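Long-range contacts in molinate hydrolase (Gulosibacter molinativorax, PDB 4UB9), which probably hydrolyses carbon-nitrogen bonds other than peptide bonds, the thiocarbamate pesticide molinate being the substrate after which it is named, with a bound zinc ion: residues T284-L289 and G307-P312; V243-V248 and A255-F260; G33-I38 and T56-D61; G62-V67 and G437-G442; V98-G103 and T139-T144. All coordinates share one frame; numbering follows the deposited sequence.

Contact 1 (T284-L289 and G307-P312); sequences TSLEGL and GQAPIP
Leu286, in the first turn of helix 286-294, spreads its two methyls over the bend of segment 307-312. CG stands anti to the carbonyl carbon (chi1 -68°), which sends the isobutyl group out from the helix. CD1 meets Ala309 CB at 3.8 Å and comes within 3.5 Å of Pro310 O. The other branch, CD2, lies 3.7 Å from Ile311 CA and 3.9 Å from Pro312 CD, so the two methyls share the run from Ala309 to Pro312, just before helix 313-322. One turn on, Leu289 crosses Ile311 at about a right angle, the tips CD2 and CD1 touching at 4.0 Å. The helix start that carries both leucines is fixed by Ser285, its N-cap, whose OG accepts from Gly288 N at 2.9 Å. Thr218 of the second subunit packs on both Leu286 and Ala309, and Glu287 forms a salt bridge with Arg263 of that subunit. An alanine at Leu286 would remove both methyls and would probably loosen the hold on Ala309, Ile311 and Pro312 together. Thr284, at the other end, lies close to the zinc ligands His282 and His302. Its O approaches Gly307 N at 3.2 Å, but the angle is too poor for a hydrogen bond. With no hydrogen bond across it, the contact depends on the fit of branched aliphatic groups against a proline-rich loop.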
# COMPACT_ATOMS: atom_id res chain seq x y z
N THR A 284 26.90 2.27 -5.04
CA THR A 284 26.10 1.46 -4.18
C THR A 284 26.51 -0.01 -4.23
O THR A 284 25.86 -0.86 -3.68
CB THR A 284 24.62 1.79 -4.50
OG1 THR A 284 24.13 2.69 -3.52
CG2 THR A 284 23.75 0.62 -4.58
N SER A 285 27.59 -0.28 -4.93
CA SER A 285 28.04 -1.67 -5.20
C SER A 285 29.52 -1.72 -5.43
O SER A 285 30.15 -0.70 -5.69
CB SER A 285 27.37 -2.23 -6.49
OG SER A 285 27.77 -1.47 -7.61
N LEU A 286 30.08 -2.92 -5.36
CA LEU A 286 31.54 -3.11 -5.60
C LEU A 286 31.93 -2.69 -7.02
O LEU A 286 32.91 -2.02 -7.24
CB LEU A 286 31.93 -4.55 -5.42
CG LEU A 286 31.83 -5.08 -3.99
CD1 LEU A 286 32.23 -6.58 -3.92
CD2 LEU A 286 32.69 -4.26 -3.06
N GLU A 287 31.11 -3.08 -7.98
CA GLU A 287 31.37 -2.73 -9.37
C GLU A 287 31.19 -1.25 -9.61
O GLU A 287 31.91 -0.64 -10.40
CB GLU A 287 30.50 -3.54 -10.32
CG GLU A 287 31.06 -4.93 -10.56
CD GLU A 287 32.51 -4.89 -11.09
OE1 GLU A 287 32.81 -4.35 -12.19
OE2 GLU A 287 33.39 -5.37 -10.38
N GLY A 288 30.27 -0.65 -8.88
CA GLY A 288 30.11 0.78 -8.95
C GLY A 288 31.34 1.50 -8.43
O GLY A 288 31.83 2.46 -9.01
N LEU A 289 31.82 1.03 -7.31
CA LEU A 289 33.00 1.59 -6.70
C LEU A 289 34.18 1.47 -7.67
O LEU A 289 34.91 2.41 -7.89
CB LEU A 289 33.32 0.86 -5.40
CG LEU A 289 34.58 1.29 -4.65
CD1 LEU A 289 34.62 2.78 -4.33
CD2 LEU A 289 34.67 0.51 -3.34
N GLY A 307 26.61 -2.93 -1.32
CA GLY A 307 25.68 -4.03 -1.57
C GLY A 307 25.81 -5.16 -0.56
O GLY A 307 25.45 -6.30 -0.82
N GLN A 308 26.38 -4.81 0.58
CA GLN A 308 26.70 -5.73 1.66
C GLN A 308 27.64 -6.84 1.23
O GLN A 308 27.62 -7.90 1.77
CB GLN A 308 25.44 -6.31 2.27
CG GLN A 308 24.73 -5.31 3.16
CD GLN A 308 25.47 -5.01 4.44
OE1 GLN A 308 25.53 -3.86 4.90
NE2 GLN A 308 26.03 -6.04 5.03
N ALA A 309 28.51 -6.53 0.28
CA ALA A 309 29.56 -7.44 -0.14
C ALA A 309 30.90 -6.80 0.19
O ALA A 309 31.06 -5.60 0.09
CB ALA A 309 29.44 -7.71 -1.63
N PRO A 310 31.84 -7.60 0.69
CA PRO A 310 33.11 -7.02 1.15
C PRO A 310 34.00 -6.51 0.04
O PRO A 310 34.12 -7.11 -1.00
CB PRO A 310 33.78 -8.18 1.90
CG PRO A 310 33.22 -9.40 1.29
CD PRO A 310 31.80 -9.07 0.83
N ILE A 311 34.62 -5.37 0.29
CA ILE A 311 35.49 -4.76 -0.68
C ILE A 311 36.73 -5.65 -0.90
O ILE A 311 37.39 -5.98 0.05
CB ILE A 311 35.95 -3.38 -0.25
CG1 ILE A 311 34.75 -2.44 -0.18
CG2 ILE A 311 36.96 -2.85 -1.24
CD1 ILE A 311 35.11 -1.05 0.28
N PRO A 312 37.02 -6.04 -2.14
CA PRO A 312 38.20 -6.85 -2.39
C PRO A 312 39.49 -6.09 -2.21
O PRO A 312 39.55 -4.86 -2.37
CB PRO A 312 38.08 -7.27 -3.85
CG PRO A 312 36.72 -6.80 -4.31
CD PRO A 312 36.31 -5.69 -3.38

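Contact 2 (V243-V248 and A255-F260); sequences VTDHLV and APYFTF
Asp245 holds CG in the crowded position between its backbone N and carbonyl carbon (chi1 70°), and this swings the carboxylate across to segment 255-260. Tyr257 keeps CG anti to its carbonyl carbon, and the ring plane stands 82° from the carboxylate, with OD1 near the ring plane at its edge. OD1 accepts from Tyr257 N at 2.8 Å, the donor coming from above the carboxylate plane. The other oxygen, OD2, accepts from Leu247 N at 2.9 Å, closing an Asx turn, and from a water that also donates to Ala255 O. The backbones meet in a single bridge, Thr244 with Phe258: Asp245 N donates to Tyr257 O at 3.1 Å in a bent bond, and Thr259 N to Val243 O at 3.0 Å, nearly straight at 167°. Both segments lie in the connection between strand 239-242 of the TIM-barrel fold and helix 262-275, on the two sides of helix 248-251 and close to the zinc site, where Asp245 O accepts from NE2 of the zinc ligand His282. Val243 CG1 lies 4.0 Å from Phe258 CE2, the two side chains pointing the same way. Thr259 OG1 is hydrogen-bonded to Ala242 O and also sits 3.1 Å from Thr244 O. Beyond the loop is the second subunit, whose Arg214 makes a cation-pi contact with the Tyr257 ring and whose own Tyr257 meets that ring.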
# COMPACT_ATOMS: atom_id res chain seq x y z
N VAL A 243 26.26 6.97 -10.40
CA VAL A 243 26.87 5.87 -11.12
C VAL A 243 25.99 4.64 -10.96
O VAL A 243 25.69 3.94 -11.93
CB VAL A 243 28.25 5.56 -10.57
CG1 VAL A 243 28.78 4.25 -11.16
CG2 VAL A 243 29.17 6.70 -10.86
N THR A 244 25.58 4.39 -9.71
CA THR A 244 24.57 3.37 -9.44
C THR A 244 23.25 4.01 -9.07
O THR A 244 23.12 5.23 -9.00
CB THR A 244 24.97 2.41 -8.31
OG1 THR A 244 25.12 3.13 -7.11
CG2 THR A 244 26.26 1.69 -8.66
N ASP A 245 22.28 3.17 -8.83
CA ASP A 245 20.91 3.57 -8.54
C ASP A 245 20.75 4.08 -7.11
O ASP A 245 21.65 3.95 -6.29
CB ASP A 245 19.97 2.38 -8.69
CG ASP A 245 20.18 1.35 -7.58
OD1 ASP A 245 21.22 0.63 -7.62
OD2 ASP A 245 19.36 1.31 -6.64
N HIS A 246 19.55 4.62 -6.83
CA HIS A 246 19.21 5.18 -5.54
C HIS A 246 17.88 4.59 -5.06
O HIS A 246 17.03 5.30 -4.55
CB HIS A 246 19.11 6.68 -5.67
CG HIS A 246 19.05 7.41 -4.37
ND1 HIS A 246 17.90 7.54 -3.64
CD2 HIS A 246 20.01 8.09 -3.69
CE1 HIS A 246 18.15 8.23 -2.54
NE2 HIS A 246 19.42 8.59 -2.56
N LEU A 247 17.74 3.28 -5.23
CA LEU A 247 16.52 2.56 -4.91
C LEU A 247 16.60 1.73 -3.61
O LEU A 247 15.86 0.75 -3.42
CB LEU A 247 16.19 1.60 -6.06
CG LEU A 247 15.93 2.23 -7.41
CD1 LEU A 247 15.64 1.12 -8.41
CD2 LEU A 247 14.73 3.20 -7.38
N VAL A 248 17.51 2.12 -2.72
CA VAL A 248 17.73 1.35 -1.50
C VAL A 248 16.48 1.26 -0.64
O VAL A 248 16.14 0.23 -0.10
CB VAL A 248 18.91 1.92 -0.69
CG1 VAL A 248 20.19 1.73 -1.49
CG2 VAL A 248 18.74 3.42 -0.35
N ALA A 255 20.54 -5.14 -4.13
CA ALA A 255 20.12 -5.33 -5.54
C ALA A 255 20.44 -4.09 -6.39
O ALA A 255 19.55 -3.49 -6.95
CB ALA A 255 18.63 -5.62 -5.60
N PRO A 256 21.71 -3.70 -6.45
CA PRO A 256 22.08 -2.49 -7.14
C PRO A 256 22.15 -2.62 -8.66
O PRO A 256 22.31 -3.72 -9.23
CB PRO A 256 23.47 -2.21 -6.59
CG PRO A 256 24.05 -3.57 -6.42
CD PRO A 256 22.89 -4.40 -5.90
N TYR A 257 22.02 -1.47 -9.29
CA TYR A 257 22.04 -1.31 -10.75
C TYR A 257 22.99 -0.20 -11.13
O TYR A 257 23.40 0.62 -10.29
CB TYR A 257 20.68 -0.87 -11.24
CG TYR A 257 19.57 -1.84 -11.01
CD1 TYR A 257 19.27 -2.83 -11.94
CD2 TYR A 257 18.77 -1.75 -9.88
CE1 TYR A 257 18.22 -3.72 -11.72
CE2 TYR A 257 17.71 -2.64 -9.67
CZ TYR A 257 17.46 -3.63 -10.58
OH TYR A 257 16.41 -4.47 -10.37
N PHE A 258 23.35 -0.16 -12.40
CA PHE A 258 24.02 1.01 -12.98
C PHE A 258 23.00 1.91 -13.63
O PHE A 258 22.09 1.47 -14.30
CB PHE A 258 25.08 0.58 -13.99
CG PHE A 258 26.36 0.18 -13.35
CD1 PHE A 258 26.47 -1.02 -12.70
CD2 PHE A 258 27.48 1.01 -13.44
CE1 PHE A 258 27.65 -1.39 -12.11
CE2 PHE A 258 28.66 0.66 -12.85
CZ PHE A 258 28.75 -0.54 -12.17
N THR A 259 23.14 3.19 -13.40
CA THR A 259 22.21 4.17 -14.00
C THR A 259 22.38 4.37 -15.50
O THR A 259 21.42 4.62 -16.24
CB THR A 259 22.42 5.55 -13.31
OG1 THR A 259 22.16 5.40 -11.93
CG2 THR A 259 21.51 6.62 -13.86
N PHE A 260 23.64 4.29 -15.92
CA PHE A 260 24.07 4.66 -17.28
C PHE A 260 24.93 3.57 -17.90
O PHE A 260 25.61 2.83 -17.19
CB PHE A 260 24.93 5.93 -17.25
CG PHE A 260 24.17 7.17 -16.83
CD1 PHE A 260 23.13 7.66 -17.57
CD2 PHE A 260 24.52 7.84 -15.67
CE1 PHE A 260 22.45 8.79 -17.18
CE2 PHE A 260 23.83 8.95 -15.27
CZ PHE A 260 22.79 9.42 -16.02
O HOH W 1 26.17 4.47 -14.47
O HOH W 2 18.74 -1.19 -5.83

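Contact 3 (G33-I38 and T56-D61); sequences GETIAI and TVFIED
Ile36 and Ile59 lie side by side on one face of the sheet and point the same way, with Ile36 CG2 3.8 Å from Ile59 CD1. Ile38 and Val57 extend that apolar face, Ile38 CG1 standing 4.2 Å from Val57 CB. On the other face Ala37 CB touches the edge of the Phe58 ring at CD1 (3.8 Å), the ring having been carried there with CG anti to the backbone N (chi1 -171°). Four backbone bonds of 2.9 Å each join the strands, one pair linking Ile36 and Ile59 and one linking Ile38 and Val57. The straightest goes from Ile38 N to Val57 O, in the carbonyl plane. At the polar margin the side chain of Thr35 takes over from the backbone: its OG1 accepts from Asp61 N at 3.1 Å and 165°. A valine at Thr35 would lose this acceptor and would probably leave the turn at Asp61 less firmly tied. Strands 36-39 and 55-60 are thus antiparallel neighbours in a four-stranded mixed sheet, consistent with the small beta domain that accompanies the barrel in many amidohydrolases.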
# COMPACT_ATOMS: atom_id res chain seq x y z
N GLY A 33 35.05 40.16 5.74
CA GLY A 33 36.36 39.74 6.21
C GLY A 33 36.76 40.73 7.29
O GLY A 33 36.63 41.95 7.11
N GLU A 34 37.28 40.20 8.39
CA GLU A 34 37.71 41.02 9.52
C GLU A 34 39.05 40.64 10.12
O GLU A 34 39.72 39.69 9.67
CB GLU A 34 36.63 41.00 10.56
CG GLU A 34 35.54 41.99 10.22
CD GLU A 34 34.42 41.94 11.19
OE1 GLU A 34 34.58 41.34 12.27
OE2 GLU A 34 33.36 42.50 10.85
N THR A 35 39.44 41.40 11.13
CA THR A 35 40.76 41.31 11.74
C THR A 35 40.66 40.85 13.18
O THR A 35 39.83 41.30 13.94
CB THR A 35 41.47 42.63 11.64
OG1 THR A 35 41.61 42.96 10.26
CG2 THR A 35 42.86 42.58 12.28
N ILE A 36 41.50 39.90 13.54
CA ILE A 36 41.43 39.26 14.85
C ILE A 36 42.71 38.48 15.12
O ILE A 36 43.43 38.08 14.19
CB ILE A 36 40.19 38.33 14.97
CG1 ILE A 36 39.86 37.98 16.44
CG2 ILE A 36 40.39 37.03 14.20
CD1 ILE A 36 38.44 37.48 16.68
N ALA A 37 42.99 38.24 16.40
CA ALA A 37 44.12 37.40 16.79
C ALA A 37 43.68 36.41 17.81
O ALA A 37 42.97 36.73 18.76
CB ALA A 37 45.24 38.23 17.34
N ILE A 38 44.15 35.20 17.64
CA ILE A 38 43.81 34.07 18.52
C ILE A 38 45.12 33.78 19.22
O ILE A 38 46.09 33.37 18.58
CB ILE A 38 43.36 32.79 17.75
CG1 ILE A 38 42.55 33.12 16.47
CG2 ILE A 38 42.60 31.85 18.66
CD1 ILE A 38 41.27 33.88 16.69
N THR A 56 50.08 31.63 18.34
CA THR A 56 49.21 32.71 18.01
C THR A 56 48.95 32.71 16.51
O THR A 56 49.85 32.53 15.69
CB THR A 56 49.78 34.07 18.49
OG1 THR A 56 49.61 34.14 19.92
CG2 THR A 56 49.08 35.26 17.83
N VAL A 57 47.68 32.93 16.18
CA VAL A 57 47.24 33.04 14.80
C VAL A 57 46.66 34.41 14.55
O VAL A 57 45.81 34.90 15.30
CB VAL A 57 46.14 32.02 14.49
CG1 VAL A 57 45.67 32.19 13.04
CG2 VAL A 57 46.64 30.62 14.75
N PHE A 58 47.16 35.05 13.51
CA PHE A 58 46.80 36.42 13.25
C PHE A 58 46.11 36.52 11.91
O PHE A 58 46.66 36.13 10.87
CB PHE A 58 48.01 37.37 13.29
CG PHE A 58 47.64 38.82 13.25
CD1 PHE A 58 47.18 39.45 14.37
CD2 PHE A 58 47.82 39.58 12.09
CE1 PHE A 58 46.84 40.80 14.36
CE2 PHE A 58 47.49 40.93 12.07
CZ PHE A 58 46.99 41.54 13.20
N ILE A 59 44.92 37.11 11.96
CA ILE A 59 44.08 37.27 10.78
C ILE A 59 43.80 38.72 10.55
O ILE A 59 43.43 39.44 11.45
CB ILE A 59 42.74 36.51 10.92
CG1 ILE A 59 42.99 35.01 11.10
CG2 ILE A 59 41.84 36.76 9.71
CD1 ILE A 59 41.94 34.34 11.97
N GLU A 60 43.91 39.10 9.29
CA GLU A 60 43.75 40.47 8.86
C GLU A 60 42.88 40.52 7.59
O GLU A 60 43.21 39.92 6.58
CB GLU A 60 45.12 41.02 8.57
CG GLU A 60 45.23 42.52 8.66
CD GLU A 60 46.65 42.99 8.36
OE1 GLU A 60 46.83 43.97 7.60
OE2 GLU A 60 47.60 42.37 8.89
N ASP A 61 41.77 41.23 7.67
CA ASP A 61 40.83 41.35 6.55
C ASP A 61 40.41 40.00 5.95
O ASP A 61 40.41 39.81 4.73
CB ASP A 61 41.43 42.26 5.48
CG ASP A 61 41.48 43.72 5.92
OD1 ASP A 61 41.10 44.01 7.07
OD2 ASP A 61 41.88 44.58 5.14

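Contact 4 (G62-V67 and G437-G442); sequences GRITKV and GSIDVG
The guanidinium of Arg63 meets Gly442 O at its edge, near the plane of the group. NH1 lies only 2.6 Å from Gly442 O, yet the angle is too poor for a hydrogen bond; the firm partner of this end is Glu435, which forms a salt bridge with NH2. The first torsion (chi1 -104°) places Arg63 CG 3.5 Å from Gly442 O, and the bend at chi2 (86°) helps steer the rest of the chain so that NH1 comes near that same O. The second flat group, the Asp440 carboxylate, takes its bond within its own loop: OD2 accepts from Ser438 OG at 2.9 Å through the anti lone pair, and Lys443 NZ is hydrogen-bonded to that same hydroxyl. Ile64 carries the middle of the contact. CG1 is anti to the carbonyl carbon, and CD1 reaches 4.1 Å from Ile439 CG2 while lying 3.6 Å from Asp440 O. Val67 crosses Ile439 at about a right angle, CG2 to CG2 at 3.9 Å. Val441 sets CG1 3.6 Å from Thr65 O, beside the classic beta bulge in which Thr65 and Lys66 both face Phe58. One backbone bond crosses, from Gly442 N to Ile64 O at 2.8 Å, nearly straight at 173° and in the carbonyl plane. The Ile439 side chain bridges two sheets, touching Val57 of one and Ile89 and Pro91 of the other. Chemically, a single straight backbone bond pins an apolar centre of beta-branched residues, with Arg63-Glu435 and Asp440-Ser438 paired at its polar margin.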
# COMPACT_ATOMS: atom_id res chain seq x y z
N GLY A 62 40.09 39.06 6.83
CA GLY A 62 39.61 37.75 6.42
C GLY A 62 40.65 36.69 6.13
O GLY A 62 40.36 35.53 6.14
N ARG A 63 41.90 37.12 5.92
CA ARG A 63 43.00 36.21 5.57
C ARG A 63 44.05 36.06 6.68
O ARG A 63 44.42 37.05 7.34
CB ARG A 63 43.71 36.68 4.30
CG ARG A 63 43.38 35.87 3.05
CD ARG A 63 42.12 36.37 2.36
NE ARG A 63 41.64 35.66 1.14
CZ ARG A 63 41.94 34.41 0.73
NH1 ARG A 63 42.78 33.60 1.38
NH2 ARG A 63 41.39 33.96 -0.37
N ILE A 64 44.50 34.82 6.88
CA ILE A 64 45.56 34.53 7.82
C ILE A 64 46.83 35.19 7.31
O ILE A 64 47.28 34.89 6.20
CB ILE A 64 45.79 33.02 8.02
CG1 ILE A 64 44.58 32.35 8.64
CG2 ILE A 64 46.98 32.78 8.95
CD1 ILE A 64 44.61 30.83 8.63
N THR A 65 47.41 36.05 8.13
CA THR A 65 48.70 36.73 7.80
C THR A 65 49.89 36.23 8.61
O THR A 65 51.00 36.28 8.14
CB THR A 65 48.61 38.26 7.96
OG1 THR A 65 48.19 38.58 9.29
CG2 THR A 65 47.63 38.85 6.96
N LYS A 66 49.64 35.72 9.80
CA LYS A 66 50.71 35.24 10.64
C LYS A 66 50.34 34.05 11.49
O LYS A 66 49.29 34.02 12.09
CB LYS A 66 51.15 36.38 11.58
CG LYS A 66 52.38 37.14 11.12
CD LYS A 66 52.40 38.58 11.62
CE LYS A 66 53.80 39.16 11.47
NZ LYS A 66 53.76 40.49 10.79
N VAL A 67 51.28 33.12 11.59
CA VAL A 67 51.15 31.98 12.49
C VAL A 67 52.50 31.71 13.12
O VAL A 67 53.46 31.43 12.42
CB VAL A 67 50.74 30.69 11.77
CG1 VAL A 67 50.61 29.53 12.75
CG2 VAL A 67 49.45 30.91 11.02
N GLY A 437 40.71 24.87 5.02
CA GLY A 437 40.93 23.51 5.53
C GLY A 437 42.19 23.34 6.36
O GLY A 437 42.46 22.26 6.88
N SER A 438 42.99 24.39 6.44
CA SER A 438 44.12 24.42 7.36
C SER A 438 44.45 25.84 7.78
O SER A 438 44.16 26.82 7.08
CB SER A 438 45.38 23.76 6.77
OG SER A 438 45.92 24.55 5.70
N ILE A 439 45.15 25.91 8.90
CA ILE A 439 45.69 27.16 9.38
C ILE A 439 47.10 27.40 8.82
O ILE A 439 48.07 26.76 9.22
CB ILE A 439 45.70 27.18 10.90
CG1 ILE A 439 44.24 27.19 11.37
CG2 ILE A 439 46.43 28.42 11.39
CD1 ILE A 439 44.04 27.02 12.86
N ASP A 440 47.16 28.29 7.85
CA ASP A 440 48.37 28.53 7.04
C ASP A 440 48.26 29.91 6.47
O ASP A 440 47.18 30.36 6.09
CB ASP A 440 48.49 27.55 5.85
CG ASP A 440 49.25 26.26 6.20
OD1 ASP A 440 50.44 26.37 6.57
OD2 ASP A 440 48.68 25.14 6.12
N VAL A 441 49.39 30.59 6.43
CA VAL A 441 49.43 31.96 6.01
C VAL A 441 48.88 32.03 4.61
O VAL A 441 49.23 31.22 3.78
CB VAL A 441 50.88 32.53 6.06
CG1 VAL A 441 50.95 33.91 5.42
CG2 VAL A 441 51.35 32.60 7.51
N GLY A 442 48.03 33.00 4.34
CA GLY A 442 47.45 33.18 3.00
C GLY A 442 46.06 32.59 2.84
O GLY A 442 45.28 33.05 2.04

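Contact 5 (V98-G103 and T139-T144)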
# COMPACT_ATOMS: atom_id res chain seq x y z
N VAL A 98 26.76 17.28 3.06
CA VAL A 98 25.50 17.60 3.73
C VAL A 98 24.37 17.85 2.74
O VAL A 98 24.58 17.97 1.54
CB VAL A 98 25.61 18.87 4.62
CG1 VAL A 98 26.77 18.74 5.58
CG2 VAL A 98 25.75 20.12 3.76
N HIS A 99 23.16 17.96 3.28
CA HIS A 99 21.98 18.36 2.51
C HIS A 99 21.21 19.41 3.29
O HIS A 99 20.56 19.13 4.30
CB HIS A 99 21.12 17.16 2.21
CG HIS A 99 21.85 16.10 1.45
ND1 HIS A 99 22.07 14.83 1.94
CD2 HIS A 99 22.43 16.13 0.23
CE1 HIS A 99 22.76 14.13 1.06
NE2 HIS A 99 22.98 14.88 0.01
N LEU A 100 21.27 20.63 2.77
CA LEU A 100 20.72 21.79 3.43
C LEU A 100 19.19 21.93 3.28
O LEU A 100 18.56 22.68 4.04
CB LEU A 100 21.44 23.05 2.97
CG LEU A 100 22.96 22.98 3.30
CD1 LEU A 100 23.72 24.16 2.73
CD2 LEU A 100 23.23 22.91 4.81
N LEU A 101 18.61 21.23 2.30
CA LEU A 101 17.22 20.76 2.37
C LEU A 101 17.34 19.28 2.68
O LEU A 101 18.05 18.55 1.97
CB LEU A 101 16.47 20.96 1.06
CG LEU A 101 16.14 22.40 0.65
CD1 LEU A 101 15.32 22.46 -0.63
CD2 LEU A 101 15.38 23.11 1.76
N ASP A 102 16.66 18.81 3.72
CA ASP A 102 16.99 17.52 4.35
C ASP A 102 16.56 16.31 3.54
O ASP A 102 15.45 15.82 3.63
CB ASP A 102 16.36 17.43 5.75
CG ASP A 102 16.87 16.24 6.54
OD1 ASP A 102 17.43 15.27 5.95
OD2 ASP A 102 16.77 16.32 7.77
N GLY A 103 17.49 15.78 2.78
CA GLY A 103 17.20 14.69 1.86
C GLY A 103 17.01 13.34 2.49
O GLY A 103 16.22 12.50 2.00
N THR A 139 32.70 25.75 9.26
CA THR A 139 32.74 27.01 8.52
C THR A 139 32.54 26.83 7.00
O THR A 139 32.21 27.78 6.29
CB THR A 139 34.05 27.74 8.77
OG1 THR A 139 35.12 26.77 8.80
CG2 THR A 139 34.00 28.50 10.10
N THR A 140 32.75 25.61 6.52
CA THR A 140 32.51 25.27 5.10
C THR A 140 31.74 23.97 4.95
O THR A 140 32.11 22.95 5.53
CB THR A 140 33.82 25.15 4.30
OG1 THR A 140 34.55 26.38 4.41
CG2 THR A 140 33.54 24.88 2.83
N VAL A 141 30.63 24.04 4.19
CA VAL A 141 29.87 22.86 3.87
C VAL A 141 29.81 22.59 2.38
O VAL A 141 29.67 23.50 1.56
CB VAL A 141 28.41 22.89 4.43
CG1 VAL A 141 28.42 22.86 5.94
CG2 VAL A 141 27.64 24.07 3.90
N PHE A 142 29.86 21.31 2.05
CA PHE A 142 29.72 20.84 0.67
C PHE A 142 28.43 20.10 0.56
O PHE A 142 28.25 19.00 1.11
CB PHE A 142 30.89 19.95 0.31
CG PHE A 142 32.16 20.71 0.20
CD1 PHE A 142 32.51 21.34 -0.97
CD2 PHE A 142 33.00 20.84 1.29
CE1 PHE A 142 33.70 22.07 -1.09
CE2 PHE A 142 34.17 21.56 1.19
CZ PHE A 142 34.52 22.18 -0.01
N ASP A 143 27.50 20.75 -0.13
CA ASP A 143 26.16 20.23 -0.34
C ASP A 143 26.06 19.45 -1.66
O ASP A 143 26.22 19.98 -2.74
CB ASP A 143 25.12 21.34 -0.30
CG ASP A 143 23.69 20.82 -0.48
OD1 ASP A 143 23.43 20.01 -1.42
OD2 ASP A 143 22.80 21.26 0.29
N THR A 144 25.72 18.20 -1.51
CA THR A 144 25.90 17.17 -2.53
C THR A 144 24.58 16.80 -3.25
O THR A 144 24.55 16.07 -4.23
CB THR A 144 26.52 16.00 -1.75
OG1 THR A 144 27.95 16.03 -1.92
CG2 THR A 144 25.99 14.76 -2.06
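Two neighbouring parallel strands of the TIM-barrel sheet meet here, where the chain leaves strand 97-98 beside the end of strand 138-143. Val98 pairs with Asp143: Val98 N donates to Phe142 O at 3.0 Å, and Thr144 N returns to Val98 O at 3.3 Å, nearly along the C=O axis. Asp143 has CG anti to its backbone N (chi1 -178°), which brings OD2 to Leu100 N at 3.0 Å, nearly straight and from above the carboxylate plane. Asn146 ND2 also bonds to OD2 and Trp145 N to OD1, so three N-H groups grip this buried carboxylate and would probably favour its charged form. The connection between the strands is a beta-alpha-beta crossover through helices 103-106, 111-118 and 122-135, and apolar side chains pack against the last of these. Val98 CG2 crosses to Val141 CB at 3.9 Å, and Leu100 CD1 meets Val141 CG2 tip to tip at 4.1 Å, while Ile126 and Ala129 of helix 122-135 cover Leu100. The His99 ring lies about 6 Å from the bound zinc, with NE2 3.7 Å from Thr144 CG2 and ND1 weakly hydrogen-bonded to Asp373 O.

In the fold
From the N terminus, contact 3 closes first: its loop includes strand 41-43, and it pairs strands 36-39 and 55-60 antiparallel. Contact 4 starts at once on the adjoining strand 63-69, in the same sheet, and its partner comes only 370 residues later; its span therefore encloses contacts 5, 2 and 1, which follow one another without crossing. Contact 5, near the centre of the chain, joins neighbouring barrel strands. Contacts 2 and 1 organise consecutive loops by the zinc site and touch each other: Thr284 packs against Thr244 and Pro256. Both also reach the second subunit, while contacts 3 and 4 lie at the four-stranded sheet, contact 4 tying it to the loop before strand 447-450.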